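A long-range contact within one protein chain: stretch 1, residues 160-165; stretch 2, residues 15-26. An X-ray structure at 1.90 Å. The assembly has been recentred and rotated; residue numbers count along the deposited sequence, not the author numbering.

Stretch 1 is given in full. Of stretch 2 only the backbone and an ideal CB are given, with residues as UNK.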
# COMPACT_ATOMS: atom_id res chain seq x y z
N ILE A 160 5.86 -11.84 -11.29
CA ILE A 160 6.23 -11.04 -10.13
C ILE A 160 5.57 -9.65 -10.28
O ILE A 160 5.77 -8.96 -11.30
CB ILE A 160 7.77 -10.94 -9.98
CG1 ILE A 160 8.50 -12.30 -9.90
CG2 ILE A 160 8.19 -10.02 -8.72
CD1 ILE A 160 8.23 -13.15 -8.71
N TRP A 161 4.80 -9.25 -9.26
CA TRP A 161 3.99 -8.02 -9.33
C TRP A 161 4.52 -6.83 -8.52
O TRP A 161 4.06 -5.70 -8.68
CB TRP A 161 2.55 -8.30 -8.90
CG TRP A 161 1.79 -9.25 -9.71
CD1 TRP A 161 1.76 -10.61 -9.56
CD2 TRP A 161 0.85 -8.92 -10.72
NE1 TRP A 161 0.87 -11.15 -10.45
CE2 TRP A 161 0.29 -10.13 -11.18
CE3 TRP A 161 0.41 -7.72 -11.28
CZ2 TRP A 161 -0.66 -10.16 -12.19
CZ3 TRP A 161 -0.53 -7.76 -12.30
CH2 TRP A 161 -1.05 -8.97 -12.74
N GLU A 162 5.49 -7.10 -7.68
CA GLU A 162 6.26 -6.04 -6.98
C GLU A 162 7.65 -6.46 -6.65
O GLU A 162 7.88 -7.59 -6.22
CB GLU A 162 5.56 -5.59 -5.70
CG GLU A 162 6.12 -4.30 -5.11
CD GLU A 162 5.06 -3.41 -4.45
OE1 GLU A 162 3.86 -3.57 -4.80
OE2 GLU A 162 5.46 -2.60 -3.55
N THR A 163 8.58 -5.54 -6.89
CA THR A 163 9.99 -5.68 -6.41
C THR A 163 10.24 -4.52 -5.49
O THR A 163 9.92 -3.38 -5.81
CB THR A 163 11.00 -5.66 -7.59
OG1 THR A 163 10.85 -6.85 -8.36
CG2 THR A 163 12.42 -5.62 -7.13
N TRP A 164 10.76 -4.83 -4.31
CA TRP A 164 10.92 -3.84 -3.23
C TRP A 164 12.39 -3.59 -2.97
O TRP A 164 13.15 -4.52 -2.64
CB TRP A 164 10.30 -4.34 -1.96
CG TRP A 164 9.43 -3.41 -1.21
CD1 TRP A 164 8.14 -3.11 -1.46
CD2 TRP A 164 9.78 -2.72 -0.01
NE1 TRP A 164 7.67 -2.22 -0.53
CE2 TRP A 164 8.64 -1.99 0.39
CE3 TRP A 164 10.95 -2.63 0.75
CZ2 TRP A 164 8.63 -1.20 1.55
CZ3 TRP A 164 10.93 -1.84 1.89
CH2 TRP A 164 9.76 -1.15 2.28
N TRP A 165 12.76 -2.30 -3.05
CA TRP A 165 14.15 -1.88 -2.78
C TRP A 165 14.18 -1.01 -1.54
O TRP A 165 13.86 0.18 -1.60
CB TRP A 165 14.77 -1.14 -3.95
CG TRP A 165 15.08 -2.00 -5.16
CD1 TRP A 165 15.35 -3.32 -5.14
CD2 TRP A 165 15.15 -1.59 -6.53
NE1 TRP A 165 15.59 -3.77 -6.39
CE2 TRP A 165 15.44 -2.74 -7.29
CE3 TRP A 165 14.99 -0.37 -7.19
CZ2 TRP A 165 15.62 -2.71 -8.68
CZ3 TRP A 165 15.13 -0.33 -8.58
CH2 TRP A 165 15.48 -1.49 -9.31
N UNK A 15 -2.05 2.01 -11.59
CA UNK A 15 -3.50 1.78 -11.40
C UNK A 15 -3.75 0.38 -10.78
O UNK A 15 -4.59 0.19 -9.93
CB UNK A 15 -4.24 1.91 -12.73
N UNK A 16 -3.03 -0.60 -11.28
CA UNK A 16 -3.18 -2.00 -10.79
C UNK A 16 -2.83 -2.06 -9.28
O UNK A 16 -3.56 -2.62 -8.46
CB UNK A 16 -2.28 -2.95 -11.58
N UNK A 17 -1.74 -1.40 -8.95
CA UNK A 17 -1.22 -1.33 -7.56
C UNK A 17 -2.20 -0.62 -6.64
O UNK A 17 -2.54 -1.08 -5.56
CB UNK A 17 0.13 -0.61 -7.52
N UNK A 18 -2.73 0.50 -7.12
CA UNK A 18 -3.69 1.25 -6.31
C UNK A 18 -4.91 0.39 -5.94
O UNK A 18 -5.45 0.44 -4.83
CB UNK A 18 -4.14 2.50 -7.06
N UNK A 19 -5.34 -0.39 -6.92
CA UNK A 19 -6.55 -1.19 -6.80
C UNK A 19 -6.42 -2.37 -5.82
O UNK A 19 -7.42 -2.94 -5.35
CB UNK A 19 -6.94 -1.72 -8.18
N UNK A 20 -5.18 -2.69 -5.49
CA UNK A 20 -4.92 -3.80 -4.52
C UNK A 20 -5.43 -3.45 -3.11
O UNK A 20 -5.98 -4.25 -2.34
CB UNK A 20 -3.42 -4.11 -4.46
N UNK A 21 -5.26 -2.18 -2.82
CA UNK A 21 -5.61 -1.54 -1.52
C UNK A 21 -4.71 -1.94 -0.40
O UNK A 21 -4.11 -1.10 0.26
CB UNK A 21 -7.05 -1.88 -1.12
N UNK A 22 -4.55 -3.24 -0.25
CA UNK A 22 -3.67 -3.82 0.79
C UNK A 22 -2.70 -4.84 0.17
O UNK A 22 -2.99 -5.49 -0.86
CB UNK A 22 -4.50 -4.49 1.89
N UNK A 23 -1.54 -4.96 0.77
CA UNK A 23 -0.47 -5.92 0.38
C UNK A 23 0.11 -6.56 1.64
O UNK A 23 0.29 -5.86 2.65
CB UNK A 23 0.63 -5.23 -0.42
N UNK A 24 0.35 -7.88 1.67
CA UNK A 24 1.09 -8.42 2.83
C UNK A 24 2.61 -8.40 2.67
O UNK A 24 3.13 -8.57 1.62
CB UNK A 24 0.64 -9.86 3.09
N UNK A 25 3.30 -8.13 3.80
CA UNK A 25 4.75 -8.27 3.87
C UNK A 25 4.96 -9.52 4.73
O UNK A 25 4.19 -9.80 5.60
CB UNK A 25 5.44 -7.03 4.45
N UNK A 26 5.97 -10.29 4.39
CA UNK A 26 6.36 -11.48 5.13
C UNK A 26 7.84 -11.40 5.38
O UNK A 26 8.66 -11.73 4.51
CB UNK A 26 5.99 -12.76 4.38

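Position 15 opens the visible run in helical phi/psi, and its CB has nothing of stretch 1 within 5.5 Å. The contact sets no rule here; almost any helix former would serve, and the deposited residue is Leu15.

Position 16 is different. Its CA-to-CB bond points toward stretch 1, and the ideal CB lies 5.2 Å from Trp161 CZ3, leaving room for a medium or long side chain beside the indole. An apolar chain would pack there, as would a polar one that has a partner of its own. The residue is Glu16, with chi1 t and chi2 m. Glu16 CD comes 3.8 Å from Trp161 CE3, an oblique approach to the ring, while its carboxylate is engaged by the residue at position 20, one helical turn on.

At position 17 the CA-to-CB bond runs sideways, and the nearest feature is an acceptor, with the ideal CB 5.5 Å from Glu162 OE1. A large side chain could bend back to it, whether flat and aromatic or long and polar. Trp17 does so at the end of its side chain: Trp17 CD1 lies 3.6 Å from Glu162 OE1, which sits at the edge of the indole near its plane.

Positions 18 and 19 point out of reach and are left free by this contact; they hold Tyr18 and Asn19.

Position 20 points toward stretch 1 from a distance, with no atom of it within 5.5 Å of the ideal CB. Across the gap wait two acceptors, the carbonyl of Trp161 and the carboxylate of Glu162. Lysine could reach for one of them, but a long cation with several N-H groups suits the pair better. Arg20 extends with chi2 and chi3 both t. Arg20 NH1 donates to Glu162 OE1 at 2.7 Å in a salt bridge, and Arg20 NH2 donates to Trp161 O at 2.8 Å; both acceptors lie at the guanidinium edge, near its plane. Within stretch 2, Arg20 NE donates a hydrogen bond to Glu16 OE2 at 2.7 Å and Arg20 NH2 one to Glu16 OE1 at 2.8 Å, both part of a salt bridge. One guanidinium thus joins two carboxylates and a carbonyl, and the glutamate one turn back helps hold it in place.

Position 21 leaves the helix with positive phi, which favours glycine or asparagine; Glu21 adopts it nonetheless, out of reach. Position 22 begins the strand, also without contact, and is Met22.

Position 23 faces stretch 1, where a mid-sized apolar chain could cover the flank of the ion pair. Ile23 CD1 comes to 3.6 Å from Glu162 OE1, a contact without a hydrogen bond.

Position 24 is out of reach, so the contact leaves its side chain open; it is Ala24.

Position 25 again faces stretch 1, across a wide space toward the indole of Trp164. A long apolar or aromatic chain would bridge it. Phe25 turns its edge to the indole face, the centroids of its ring and the six-membered ring of Trp164 4.9 Å apart and the planes at 63°, with Phe25 CZ 3.8 Å from Trp164 CE2.

Position 26, out of reach, is Phe26.

Stretch 2, residues 15-26: LEWYNREMIAFF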
# COMPACT_ATOMS: atom_id res chain seq x y z
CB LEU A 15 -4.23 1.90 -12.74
CG LEU A 15 -4.39 3.26 -13.40
CD1 LEU A 15 -4.90 3.01 -14.89
CD2 LEU A 15 -5.38 4.07 -12.53
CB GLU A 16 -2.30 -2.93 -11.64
CG GLU A 16 -2.29 -4.41 -11.17
CD GLU A 16 -1.36 -4.63 -9.98
OE1 GLU A 16 -0.20 -4.14 -10.05
OE2 GLU A 16 -1.78 -5.29 -8.99
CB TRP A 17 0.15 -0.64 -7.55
CG TRP A 17 0.67 -0.20 -6.21
CD1 TRP A 17 1.42 -0.92 -5.34
CD2 TRP A 17 0.52 1.12 -5.62
NE1 TRP A 17 1.75 -0.15 -4.23
CE2 TRP A 17 1.20 1.09 -4.37
CE3 TRP A 17 -0.16 2.27 -5.98
CZ2 TRP A 17 1.23 2.18 -3.52
CZ3 TRP A 17 -0.14 3.36 -5.13
CH2 TRP A 17 0.57 3.31 -3.91
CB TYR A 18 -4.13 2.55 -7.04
CG TYR A 18 -3.60 3.83 -6.45
CD1 TYR A 18 -3.02 4.80 -7.26
CD2 TYR A 18 -3.73 4.08 -5.08
CE1 TYR A 18 -2.58 6.00 -6.73
CE2 TYR A 18 -3.28 5.26 -4.54
CZ TYR A 18 -2.69 6.21 -5.36
OH TYR A 18 -2.25 7.39 -4.82
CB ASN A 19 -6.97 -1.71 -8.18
CG ASN A 19 -8.38 -2.27 -8.16
OD1 ASN A 19 -9.30 -1.70 -7.53
ND2 ASN A 19 -8.55 -3.43 -8.77
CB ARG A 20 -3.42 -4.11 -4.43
CG ARG A 20 -2.76 -4.52 -5.72
CD ARG A 20 -1.27 -4.85 -5.46
NE ARG A 20 -0.50 -4.93 -6.69
CZ ARG A 20 0.83 -4.88 -6.74
NH1 ARG A 20 1.57 -4.74 -5.65
NH2 ARG A 20 1.43 -4.95 -7.89
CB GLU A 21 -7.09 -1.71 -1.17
CG GLU A 21 -7.92 -0.91 -2.16
CD GLU A 21 -9.40 -0.79 -1.86
OE1 GLU A 21 -9.90 -1.40 -0.89
OE2 GLU A 21 -10.04 -0.06 -2.66
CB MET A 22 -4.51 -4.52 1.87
CG MET A 22 -5.18 -3.63 2.93
SD MET A 22 -6.18 -4.39 4.22
CE MET A 22 -4.95 -4.91 5.37
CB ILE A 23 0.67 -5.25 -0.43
CG1 ILE A 23 0.12 -4.47 -1.59
CG2 ILE A 23 1.65 -6.28 -0.91
CD1 ILE A 23 1.19 -3.60 -2.37
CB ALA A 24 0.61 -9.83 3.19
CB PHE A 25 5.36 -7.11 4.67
CG PHE A 25 6.47 -6.36 3.98
CD1 PHE A 25 7.24 -6.93 2.98
CD2 PHE A 25 6.76 -5.04 4.40
CE1 PHE A 25 8.23 -6.25 2.42
CE2 PHE A 25 7.78 -4.35 3.82
CZ PHE A 25 8.50 -4.92 2.82
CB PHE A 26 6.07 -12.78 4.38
CG PHE A 26 4.60 -13.11 4.24
CD1 PHE A 26 3.79 -13.14 5.32
CD2 PHE A 26 4.06 -13.40 3.00
CE1 PHE A 26 2.47 -13.42 5.20
CE2 PHE A 26 2.72 -13.69 2.87
CZ PHE A 26 1.92 -13.67 3.96
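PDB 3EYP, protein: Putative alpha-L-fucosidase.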